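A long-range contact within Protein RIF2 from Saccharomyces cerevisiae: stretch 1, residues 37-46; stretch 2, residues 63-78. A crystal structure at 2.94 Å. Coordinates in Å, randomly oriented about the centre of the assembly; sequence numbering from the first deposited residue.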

# COMPACT_ATOMS: atom_id res chain seq x y z
N PHE A 37 -8.52 -5.30 -19.55
CA PHE A 37 -8.62 -4.30 -20.62
C PHE A 37 -7.35 -3.46 -20.71
O PHE A 37 -6.92 -3.11 -21.80
CB PHE A 37 -9.85 -3.40 -20.44
CG PHE A 37 -9.98 -2.26 -21.43
CD1 PHE A 37 -10.34 -2.51 -22.75
CD2 PHE A 37 -9.75 -0.95 -21.04
CE1 PHE A 37 -10.45 -1.46 -23.66
CE2 PHE A 37 -9.86 0.09 -21.96
CZ PHE A 37 -10.21 -0.17 -23.26
N LEU A 38 -6.75 -3.17 -19.54
CA LEU A 38 -5.54 -2.38 -19.46
C LEU A 38 -4.34 -3.13 -20.02
O LEU A 38 -3.82 -2.69 -21.04
CB LEU A 38 -5.30 -1.83 -18.05
CG LEU A 38 -6.26 -0.75 -17.59
CD1 LEU A 38 -5.87 -0.24 -16.26
CD2 LEU A 38 -6.33 0.40 -18.58
N SER A 39 -3.97 -4.30 -19.45
CA SER A 39 -2.84 -5.11 -19.95
C SER A 39 -2.91 -5.42 -21.47
O SER A 39 -1.87 -5.54 -22.11
CB SER A 39 -2.69 -6.40 -19.15
OG SER A 39 -3.66 -7.36 -19.54
N LYS A 40 -4.14 -5.53 -22.02
CA LYS A 40 -4.42 -5.79 -23.43
C LYS A 40 -3.99 -4.59 -24.29
O LYS A 40 -3.32 -4.78 -25.32
CB LYS A 40 -5.93 -6.08 -23.61
CG LYS A 40 -6.41 -6.27 -25.05
CD LYS A 40 -7.87 -5.87 -25.22
CE LYS A 40 -8.14 -5.17 -26.54
NZ LYS A 40 -9.22 -4.15 -26.42
N ASN A 41 -4.38 -3.38 -23.88
CA ASN A 41 -4.12 -2.17 -24.65
C ASN A 41 -2.82 -1.46 -24.30
O ASN A 41 -2.21 -0.89 -25.19
CB ASN A 41 -5.31 -1.22 -24.56
CG ASN A 41 -6.56 -1.75 -25.21
OD1 ASN A 41 -6.81 -1.54 -26.41
ND2 ASN A 41 -7.36 -2.46 -24.45
N LEU A 42 -2.40 -1.48 -23.02
CA LEU A 42 -1.21 -0.78 -22.54
C LEU A 42 0.10 -1.53 -22.63
O LEU A 42 1.12 -0.89 -22.89
CB LEU A 42 -1.39 -0.29 -21.09
CG LEU A 42 -2.39 0.81 -20.82
CD1 LEU A 42 -2.62 0.96 -19.34
CD2 LEU A 42 -1.93 2.14 -21.42
N ARG A 43 0.09 -2.85 -22.33
CA ARG A 43 1.29 -3.70 -22.31
C ARG A 43 1.61 -4.32 -23.68
O ARG A 43 2.06 -5.46 -23.75
CB ARG A 43 1.20 -4.76 -21.19
N SER A 44 1.39 -3.55 -24.76
CA SER A 44 1.69 -3.98 -26.13
C SER A 44 2.43 -2.86 -26.87
O SER A 44 2.71 -1.82 -26.28
CB SER A 44 0.42 -4.39 -26.88
OG SER A 44 -0.44 -3.30 -27.18
N MET A 45 2.78 -3.10 -28.15
CA MET A 45 3.49 -2.13 -28.98
C MET A 45 2.55 -1.51 -30.02
O MET A 45 3.00 -0.83 -30.95
CB MET A 45 4.74 -2.79 -29.60
CG MET A 45 5.87 -1.82 -29.94
SD MET A 45 6.53 -0.84 -28.55
CE MET A 45 7.16 0.59 -29.47
N LYS A 46 1.23 -1.73 -29.85
CA LYS A 46 0.17 -1.21 -30.72
C LYS A 46 -0.32 0.15 -30.21
O LYS A 46 -0.58 0.29 -29.02
CB LYS A 46 -0.99 -2.22 -30.82
N GLY A 63 -8.28 4.98 -8.89
CA GLY A 63 -8.22 3.55 -9.11
C GLY A 63 -7.74 3.18 -10.50
O GLY A 63 -6.91 2.28 -10.64
N ILE A 64 -8.27 3.85 -11.52
CA ILE A 64 -7.93 3.62 -12.93
C ILE A 64 -6.50 4.03 -13.12
O ILE A 64 -5.71 3.29 -13.73
CB ILE A 64 -8.87 4.38 -13.92
CG1 ILE A 64 -10.32 3.90 -13.81
CG2 ILE A 64 -8.39 4.22 -15.36
CD1 ILE A 64 -11.29 4.93 -14.00
N ASP A 65 -6.16 5.22 -12.59
CA ASP A 65 -4.83 5.78 -12.71
C ASP A 65 -3.77 4.83 -12.16
O ASP A 65 -2.86 4.49 -12.92
CB ASP A 65 -4.74 7.18 -12.13
CG ASP A 65 -3.58 7.95 -12.72
OD1 ASP A 65 -3.44 7.96 -13.98
OD2 ASP A 65 -2.80 8.51 -11.94
N ARG A 66 -3.92 4.34 -10.89
CA ARG A 66 -2.99 3.39 -10.29
C ARG A 66 -2.86 2.13 -11.16
O ARG A 66 -1.74 1.67 -11.39
CB ARG A 66 -3.41 3.03 -8.85
CG ARG A 66 -2.53 1.94 -8.18
CD ARG A 66 -1.04 2.24 -8.21
NE ARG A 66 -0.70 3.27 -7.23
CZ ARG A 66 -0.00 3.03 -6.13
NH1 ARG A 66 0.47 1.81 -5.89
NH2 ARG A 66 0.26 4.01 -5.28
N ALA A 67 -3.99 1.58 -11.64
CA ALA A 67 -4.02 0.39 -12.48
C ALA A 67 -3.24 0.62 -13.78
O ALA A 67 -2.56 -0.29 -14.25
CB ALA A 67 -5.46 -0.01 -12.77
N VAL A 68 -3.31 1.87 -14.34
CA VAL A 68 -2.59 2.27 -15.54
C VAL A 68 -1.11 2.34 -15.18
O VAL A 68 -0.29 1.70 -15.85
CB VAL A 68 -3.13 3.61 -16.12
CG1 VAL A 68 -2.11 4.31 -17.00
CG2 VAL A 68 -4.43 3.37 -16.88
N SER A 69 -0.79 3.07 -14.07
CA SER A 69 0.52 3.28 -13.46
C SER A 69 1.26 1.93 -13.28
O SER A 69 2.41 1.80 -13.72
CB SER A 69 0.36 4.03 -12.14
OG SER A 69 1.57 4.36 -11.46
N GLU A 70 0.57 0.91 -12.76
CA GLU A 70 1.11 -0.42 -12.57
C GLU A 70 1.31 -1.18 -13.86
O GLU A 70 2.31 -1.86 -13.98
CB GLU A 70 0.24 -1.26 -11.61
CG GLU A 70 0.43 -0.94 -10.14
CD GLU A 70 1.82 -1.23 -9.61
OE1 GLU A 70 2.10 -2.41 -9.29
OE2 GLU A 70 2.64 -0.28 -9.55
N THR A 71 0.35 -1.10 -14.80
CA THR A 71 0.45 -1.81 -16.09
C THR A 71 1.68 -1.35 -16.89
O THR A 71 2.37 -2.18 -17.50
CB THR A 71 -0.87 -1.74 -16.88
OG1 THR A 71 -1.93 -2.21 -16.05
CG2 THR A 71 -0.85 -2.56 -18.15
N LEU A 72 1.99 -0.04 -16.82
CA LEU A 72 3.15 0.54 -17.49
C LEU A 72 4.47 0.13 -16.81
O LEU A 72 5.52 0.08 -17.48
CB LEU A 72 3.02 2.07 -17.64
CG LEU A 72 1.93 2.57 -18.61
CD1 LEU A 72 1.94 4.07 -18.69
CD2 LEU A 72 2.07 1.97 -20.01
N SER A 73 4.41 -0.25 -15.52
CA SER A 73 5.56 -0.75 -14.76
C SER A 73 5.97 -2.16 -15.27
O SER A 73 7.15 -2.48 -15.28
CB SER A 73 5.27 -0.77 -13.26
OG SER A 73 4.95 0.52 -12.76
N LEU A 74 4.98 -2.96 -15.73
CA LEU A 74 5.17 -4.31 -16.29
C LEU A 74 5.92 -4.25 -17.65
O LEU A 74 6.62 -5.20 -17.99
CB LEU A 74 3.80 -5.00 -16.46
CG LEU A 74 3.77 -6.42 -17.04
CD1 LEU A 74 2.80 -7.29 -16.28
CD2 LEU A 74 3.43 -6.40 -18.54
N VAL A 75 5.72 -3.15 -18.42
CA VAL A 75 6.32 -2.89 -19.74
C VAL A 75 7.85 -2.87 -19.65
O VAL A 75 8.42 -2.08 -18.89
CB VAL A 75 5.74 -1.61 -20.41
CG1 VAL A 75 6.31 -1.42 -21.82
CG2 VAL A 75 4.21 -1.66 -20.46
N ASP A 76 8.50 -3.78 -20.41
CA ASP A 76 9.96 -3.98 -20.47
C ASP A 76 10.67 -3.11 -21.57
O ASP A 76 11.79 -3.43 -22.01
CB ASP A 76 10.27 -5.49 -20.64
CG ASP A 76 9.97 -6.08 -22.01
OD1 ASP A 76 9.01 -5.60 -22.68
OD2 ASP A 76 10.68 -7.02 -22.43
N ILE A 77 10.00 -2.01 -21.98
CA ILE A 77 10.41 -1.05 -23.00
C ILE A 77 10.27 0.35 -22.40
O ILE A 77 9.47 0.52 -21.49
CB ILE A 77 9.49 -1.32 -24.24
CG1 ILE A 77 10.26 -2.09 -25.34
CG2 ILE A 77 8.77 -0.08 -24.79
CD1 ILE A 77 10.48 -3.67 -25.08
N ASN A 78 11.06 1.33 -22.87
CA ASN A 78 10.96 2.69 -22.35
C ASN A 78 9.55 3.30 -22.48
O ASN A 78 8.93 3.23 -23.54
CB ASN A 78 12.01 3.59 -22.95
CG ASN A 78 12.01 4.98 -22.40
OD1 ASN A 78 11.35 5.88 -22.94
ND2 ASN A 78 12.79 5.19 -21.36

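This is an apolar packing contact between two helices that run in broadly the same direction, held together by side-chain fit with no hydrogen bond crossing between the atoms modelled. The axes of helix 37-42 and helix 63-74 approach to 9.8 Å, and their N-to-C directions differ by 48°, so the helices cross obliquely. The contact buries 453 Å², counting both sides.

The clearest evidence of interlocking comes from Leu38, whose CA-to-CB bond points toward the second stretch and whose side chain sits as a knob among Ile64, Ala67, Val68 and Thr71. These four positions, spaced i, i+3, i+4 and i+7, form the usual hole on a helix surface. Leu38 CD1 lies 3.5 Å from Ala67 CB, the last atom of the alanine side chain, while Leu38 CD2 is 3.9 Å from Val68 CG2.

One turn later, Leu42 repeats the orientation and nearly the same rotamer (chi1 m, chi2 t in both leucines). Its CD1 meets Val68 CG2 at 3.9 Å and its CD2 meets Leu72 CD2 at 4.2 Å. Val68 CG2 is thus shared by the two leucines. Leu72 starts sideways from its backbone, but the end of its side chain comes nearer to the first stretch.

Thr71 shows how a polar residue can serve an apolar contact. Its hydroxyl is turned back onto its own helix, where Thr71 OG1 donates to Ala67 O at 2.7 Å. The methyl group packs against Ser39 and Leu42, with Thr71 CG2 3.7 Å from Ser39 CA and 3.8 Å from Leu42 CB, while Thr71 OG1 also lies 3.9 Å from Leu38 CB. The backbones are close here, with Ser39 CA and Thr71 CA 6.1 Å apart.

Further along both stretches, the backbones come closer still at Arg43 and Val75, whose CA atoms are 5.7 Å apart. Here Val75 CG2 lies 4.0 Å from both Leu42 O and Arg43 CA, and Leu74 CD2 reaches to 3.8 Å from Arg43 CB. Arg43 is modelled only to CB, so these distances describe its backbone and first side-chain atom; any contact made by its guanidinium group cannot be assessed.

The far end is looser. The CA atoms of Met45 and Ile77 are 9.2 Å apart, and the gap is bridged by side chains alone, with Met45 SD 4.4 Å from Ile77 CG2. Ile77 also touches a crystal neighbour.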